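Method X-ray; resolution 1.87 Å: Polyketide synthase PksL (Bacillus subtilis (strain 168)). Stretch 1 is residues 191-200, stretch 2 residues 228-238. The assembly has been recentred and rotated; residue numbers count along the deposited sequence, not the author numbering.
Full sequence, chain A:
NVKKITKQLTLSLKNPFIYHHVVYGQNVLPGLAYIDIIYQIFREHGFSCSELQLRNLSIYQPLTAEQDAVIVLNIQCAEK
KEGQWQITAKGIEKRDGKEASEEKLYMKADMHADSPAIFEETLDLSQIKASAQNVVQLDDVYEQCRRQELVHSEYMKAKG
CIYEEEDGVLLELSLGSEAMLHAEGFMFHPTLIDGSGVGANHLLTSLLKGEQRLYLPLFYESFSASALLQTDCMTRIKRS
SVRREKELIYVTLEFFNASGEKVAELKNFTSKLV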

ATOM      1  N   THR A 191      -0.148  -5.001  -4.999  1.00 13.59           N
ATOM      2  CA  THR A 191       0.061  -6.313  -4.394  1.00 12.23           C
ATOM      3  C   THR A 191       1.336  -6.474  -3.587  1.00 13.98           C
ATOM      4  O   THR A 191       1.385  -7.076  -2.495  1.00 15.99           O
ATOM      5  CB  THR A 191       0.008  -7.346  -5.569  1.00 14.90           C
ATOM      6  OG1 THR A 191      -1.319  -7.267  -6.161  1.00 15.88           O
ATOM      7  CG2 THR A 191       0.145  -8.666  -5.073  1.00 16.32           C
ATOM      8  N   LEU A 192       2.407  -5.894  -4.086  1.00 14.51           N
ATOM      9  CA  LEU A 192       3.649  -5.877  -3.325  1.00 15.78           C
ATOM     10  C   LEU A 192       3.486  -5.037  -2.075  1.00 16.02           C
ATOM     11  O   LEU A 192       3.915  -5.440  -1.021  1.00 15.98           O
ATOM     12  CB  LEU A 192       4.732  -5.354  -4.213  1.00 17.27           C
ATOM     13  CG  LEU A 192       5.203  -6.191  -5.423  1.00 15.88           C
ATOM     14  CD1 LEU A 192       6.327  -5.510  -6.094  1.00 15.99           C
ATOM     15  CD2 LEU A 192       5.615  -7.579  -4.951  1.00 17.41           C
ATOM     16  N   ILE A 193       2.878  -3.840  -2.188  1.00 17.13           N
ATOM     17  CA  ILE A 193       2.782  -2.957  -1.034  1.00 15.56           C
ATOM     18  C   ILE A 193       1.739  -3.568  -0.049  1.00 15.76           C
ATOM     19  O   ILE A 193       2.028  -3.722   1.121  1.00 16.30           O
ATOM     20  CB  ILE A 193       2.376  -1.504  -1.356  1.00 15.77           C
ATOM     21  CG1 ILE A 193       3.174  -0.890  -2.542  1.00 16.00           C
ATOM     22  CG2 ILE A 193       2.567  -0.677  -0.067  1.00 14.86           C
ATOM     23  CD1 ILE A 193       4.654  -0.982  -2.461  1.00 15.97           C
ATOM     24  N   ASP A 194       0.566  -3.968  -0.530  1.00 15.48           N
ATOM     25  CA  ASP A 194      -0.397  -4.570   0.363  1.00 15.45           C
ATOM     26  C   ASP A 194       0.181  -5.829   1.071  1.00 16.09           C
ATOM     27  O   ASP A 194      -0.004  -6.046   2.282  1.00 16.62           O
ATOM     28  CB  ASP A 194      -1.757  -4.798  -0.325  1.00 16.13           C
ATOM     29  CG  ASP A 194      -2.778  -5.326   0.610  1.00 16.55           C
ATOM     30  OD1 ASP A 194      -3.319  -4.529   1.454  1.00 16.56           O
ATOM     31  OD2 ASP A 194      -2.973  -6.569   0.556  1.00 18.14           O
ATOM     32  N   GLY A 195       0.836  -6.678   0.290  1.00 16.95           N
ATOM     33  CA  GLY A 195       1.470  -7.903   0.830  1.00 17.05           C
ATOM     34  C   GLY A 195       2.459  -7.580   1.947  1.00 19.68           C
ATOM     35  O   GLY A 195       2.604  -8.340   2.913  1.00 21.55           O
ATOM     36  N   SER A 196       3.143  -6.449   1.817  1.00 17.98           N
ATOM     37  CA  SER A 196       4.071  -5.995   2.821  1.00 19.23           C
ATOM     38  C   SER A 196       3.359  -5.595   4.136  1.00 22.73           C
ATOM     39  O   SER A 196       3.905  -5.906   5.228  1.00 24.08           O
ATOM     40  CB  SER A 196       4.923  -4.843   2.303  1.00 17.40           C
ATOM     41  OG  SER A 196       5.799  -5.212   1.207  1.00 18.34           O
ATOM     42  N   GLY A 197       2.175  -4.931   3.998  1.00 18.62           N
ATOM     43  CA  GLY A 197       1.205  -4.633   5.067  1.00 22.79           C
ATOM     44  C   GLY A 197       0.718  -5.902   5.743  1.00 23.92           C
ATOM     45  O   GLY A 197       0.636  -5.969   6.967  1.00 25.03           O
ATOM     46  N   VAL A 198       0.465  -6.930   4.945  1.00 21.66           N
ATOM     47  CA  VAL A 198       0.025  -8.240   5.509  1.00 24.77           C
ATOM     48  C   VAL A 198       1.192  -8.892   6.327  1.00 22.98           C
ATOM     49  O   VAL A 198       0.968  -9.403   7.445  1.00 24.37           O
ATOM     50  CB  VAL A 198      -0.517  -9.147   4.411  1.00 22.60           C
ATOM     51  CG1 VAL A 198      -0.825 -10.546   4.914  1.00 23.27           C
ATOM     52  CG2 VAL A 198      -1.833  -8.554   3.902  1.00 26.32           C
ATOM     53  N   GLY A 199       2.414  -8.802   5.808  1.00 23.35           N
ATOM     54  CA  GLY A 199       3.601  -9.234   6.553  1.00 26.10           C
ATOM     55  C   GLY A 199       3.794  -8.496   7.862  1.00 29.74           C
ATOM     56  O   GLY A 199       3.948  -9.114   8.931  1.00 32.53           O
ATOM     57  N   ALA A 200       3.719  -7.163   7.802  1.00 27.46           N
ATOM     58  CA  ALA A 200       3.721  -6.313   9.006  1.00 27.93           C
ATOM     59  C   ALA A 200       2.683  -6.681  10.049  1.00 28.63           C
ATOM     60  O   ALA A 200       2.966  -6.690  11.240  1.00 29.20           O
ATOM     61  CB  ALA A 200       3.502  -4.880   8.630  1.00 25.70           C
TER
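Stretch 2, residues 228-238: LLQTDCMTRIK

Stretch 2 packs as a β-strand, with the loop that leads into it, along one side of a largely buried helix, in a mostly apolar contact pinned near its middle by a single hydroxyl–hydroxyl hydrogen bond. Residues 228–231 are loop or turn and 232–238 are strand, whereas all of stretch 1 is helical. The two axes approach to 9.1 Å and run in nearly the same direction, with a signed crossing angle of -27°. The register confirms this: CA–CA distances are 6.8 Å for Leu192–Asp232, 6.5 Å for Ser196–Thr235 and 6.5 Å for Ala200–Ile237, so both chains advance together. Strand alternation puts the CA-to-CB bonds of Cys233, Thr235 and Ile237 toward the helix, while that of Met234 points away.

At the loop end, Leu192 CD1 lies 3.6 Å from Asp232 N and 4.3 Å from Leu229 CB, and Ile193 CD1 reaches Leu229 CD1 at 4.1 Å. In the middle, Thr235 OG1 donates to Ser196 OG at 2.8 Å; Ser196 OG in turn donates to Leu192 O at 2.9 Å, linking the strand to the helix backbone. Farther along, Ile237 CD1 sits 3.6 Å from Ala200 CB and 3.7 Å from Ser196 O. The contact buries 395 Å² in total.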

ATOM      1  N   LEU A 228      11.418   2.011  -8.789  1.00 17.80           N
ATOM      2  CA  LEU A 228      10.099   1.398  -8.831  1.00 16.27           C
ATOM      3  C   LEU A 228      10.056   0.052  -8.146  1.00 16.10           C
ATOM      4  O   LEU A 228      11.069  -0.692  -8.079  1.00 14.16           O
ATOM      5  CB  LEU A 228       9.730   1.224 -10.305  1.00 16.71           C
ATOM      6  CG  LEU A 228       9.673   2.443 -11.212  1.00 17.40           C
ATOM      7  CD1 LEU A 228       8.860   2.132 -12.512  1.00 17.51           C
ATOM      8  CD2 LEU A 228       9.018   3.679 -10.569  1.00 15.97           C
ATOM      9  N   LEU A 229       8.880  -0.341  -7.660  1.00 13.41           N
ATOM     10  CA  LEU A 229       8.667  -1.676  -7.167  1.00 15.82           C
ATOM     11  C   LEU A 229       7.584  -2.340  -7.980  1.00 17.61           C
ATOM     12  O   LEU A 229       6.435  -2.073  -7.769  1.00 15.18           O
ATOM     13  CB  LEU A 229       8.236  -1.644  -5.697  1.00 16.65           C
ATOM     14  CG  LEU A 229       9.264  -0.973  -4.828  1.00 17.56           C
ATOM     15  CD1 LEU A 229       8.626  -0.567  -3.474  1.00 15.71           C
ATOM     16  CD2 LEU A 229      10.382  -1.919  -4.598  1.00 18.30           C
ATOM     17  N   GLN A 230       7.972  -3.234  -8.891  1.00 17.23           N
ATOM     18  CA  GLN A 230       7.040  -3.737  -9.906  1.00 19.24           C
ATOM     19  C   GLN A 230       6.705  -5.213  -9.811  1.00 19.11           C
ATOM     20  O   GLN A 230       5.530  -5.570  -9.791  1.00 18.85           O
ATOM     21  CB  GLN A 230       7.596  -3.468 -11.278  1.00 18.83           C
ATOM     22  CG  GLN A 230       8.012  -2.021 -11.513  1.00 20.86           C
ATOM     23  CD  GLN A 230       8.452  -1.738 -12.893  1.00 22.97           C
ATOM     24  OE1 GLN A 230       9.622  -1.813 -13.176  1.00 24.80           O
ATOM     25  NE2 GLN A 230       7.549  -1.282 -13.741  1.00 22.62           N
ATOM     26  N   THR A 231       7.758  -6.063  -9.768  1.00 20.01           N
ATOM     27  CA  THR A 231       7.638  -7.543  -9.794  1.00 22.37           C
ATOM     28  C   THR A 231       7.860  -8.243  -8.470  1.00 24.01           C
ATOM     29  O   THR A 231       7.275  -9.342  -8.189  1.00 20.74           O
ATOM     30  CB  THR A 231       8.608  -8.104 -10.828  1.00 26.70           C
ATOM     31  OG1 THR A 231       9.893  -7.443 -10.656  1.00 24.67           O
ATOM     32  CG2 THR A 231       8.162  -7.799 -12.214  1.00 26.33           C
ATOM     33  N   ASP A 232       8.725  -7.652  -7.642  1.00 21.64           N
ATOM     34  CA  ASP A 232       9.192  -8.350  -6.441  1.00 23.71           C
ATOM     35  C   ASP A 232       9.851  -7.339  -5.532  1.00 22.54           C
ATOM     36  O   ASP A 232      10.264  -6.281  -6.012  1.00 23.28           O
ATOM     37  CB  ASP A 232      10.201  -9.506  -6.819  1.00 25.07           C
ATOM     38  CG  ASP A 232      11.455  -8.999  -7.514  1.00 24.59           C
ATOM     39  OD1 ASP A 232      11.460  -8.847  -8.742  1.00 25.11           O
ATOM     40  OD2 ASP A 232      12.421  -8.630  -6.819  1.00 28.21           O
ATOM     41  N   CYS A 233       9.958  -7.664  -4.227  1.00 23.80           N
ATOM     42  CA  CYS A 233      10.796  -6.897  -3.381  1.00 22.98           C
ATOM     43  C   CYS A 233      11.100  -7.705  -2.166  1.00 25.18           C
ATOM     44  O   CYS A 233      10.447  -8.761  -1.899  1.00 21.08           O
ATOM     45  CB  CYS A 233      10.089  -5.582  -2.997  1.00 24.07           C
ATOM     46  SG  CYS A 233       8.526  -5.825  -2.137  1.00 21.12           S
ATOM     47  N   MET A 234      12.069  -7.189  -1.399  1.00 26.08           N
ATOM     48  CA  MET A 234      12.340  -7.693  -0.101  1.00 25.36           C
ATOM     49  C   MET A 234      11.961  -6.617   0.908  1.00 24.82           C
ATOM     50  O   MET A 234      12.551  -5.556   0.933  1.00 27.66           O
ATOM     51  CB  MET A 234      13.823  -8.077   0.007  1.00 28.53           C
ATOM     52  CG  MET A 234      14.248  -9.192  -0.969  1.00 31.74           C
ATOM     53  SD  MET A 234      13.827 -10.789  -0.232  1.00 36.48           S
ATOM     54  CE  MET A 234      14.288 -11.921  -1.546  1.00 39.86           C
ATOM     55  N   THR A 235      10.963  -6.890   1.721  1.00 22.58           N
ATOM     56  CA  THR A 235      10.524  -5.910   2.733  1.00 21.55           C
ATOM     57  C   THR A 235      10.937  -6.252   4.168  1.00 21.04           C
ATOM     58  O   THR A 235      10.542  -7.299   4.740  1.00 22.18           O
ATOM     59  CB  THR A 235       9.011  -5.721   2.748  1.00 18.96           C
ATOM     60  OG1 THR A 235       8.584  -5.413   1.426  1.00 19.85           O
ATOM     61  CG2 THR A 235       8.617  -4.632   3.756  1.00 21.01           C
ATOM     62  N   ARG A 236      11.595  -5.298   4.812  1.00 22.56           N
ATOM     63  CA  ARG A 236      11.995  -5.524   6.185  1.00 24.60           C
ATOM     64  C   ARG A 236      11.158  -4.676   7.078  1.00 26.31           C
ATOM     65  O   ARG A 236      10.891  -3.505   6.778  1.00 26.06           O
ATOM     66  CB  ARG A 236      13.460  -5.157   6.400  1.00 28.88           C
ATOM     67  CG  ARG A 236      13.867  -5.357   7.869  1.00 32.14           C
ATOM     68  CD  ARG A 236      15.290  -4.967   8.110  1.00 35.80           C
ATOM     69  NE  ARG A 236      15.526  -3.545   7.936  1.00 34.06           N
ATOM     70  CZ  ARG A 236      16.742  -3.048   7.724  1.00 37.64           C
ATOM     71  NH1 ARG A 236      17.797  -3.862   7.732  1.00 42.00           N
ATOM     72  NH2 ARG A 236      16.929  -1.758   7.558  1.00 33.64           N
ATOM     73  N   ILE A 237      10.708  -5.281   8.163  1.00 22.84           N
ATOM     74  CA  ILE A 237      10.003  -4.584   9.167  1.00 26.36           C
ATOM     75  C   ILE A 237      10.752  -4.883  10.465  1.00 29.55           C
ATOM     76  O   ILE A 237      10.879  -6.060  10.846  1.00 26.48           O
ATOM     77  CB  ILE A 237       8.549  -5.067   9.262  1.00 27.60           C
ATOM     78  CG1 ILE A 237       7.871  -4.898   7.879  1.00 29.17           C
ATOM     79  CG2 ILE A 237       7.824  -4.279  10.345  1.00 26.89           C
ATOM     80  CD1 ILE A 237       6.831  -5.904   7.546  1.00 30.05           C
ATOM     81  N   LYS A 238      11.218  -3.826  11.113  1.00 28.22           N
ATOM     82  CA  LYS A 238      11.921  -3.942  12.386  1.00 29.35           C
ATOM     83  C   LYS A 238      10.965  -3.879  13.545  1.00 27.61           C
ATOM     84  O   LYS A 238      10.039  -3.016  13.620  1.00 25.80           O
ATOM     85  CB  LYS A 238      12.977  -2.833  12.514  1.00 28.85           C
ATOM     86  CG  LYS A 238      14.091  -2.812  11.477  1.00 31.33           C
ATOM     87  CD  LYS A 238      15.197  -1.864  11.978  1.00 31.37           C
ATOM     88  CE  LYS A 238      16.081  -1.296  10.885  1.00 30.70           C
ATOM     89  NZ  LYS A 238      15.393  -0.258  10.039  1.00 32.43           N
TER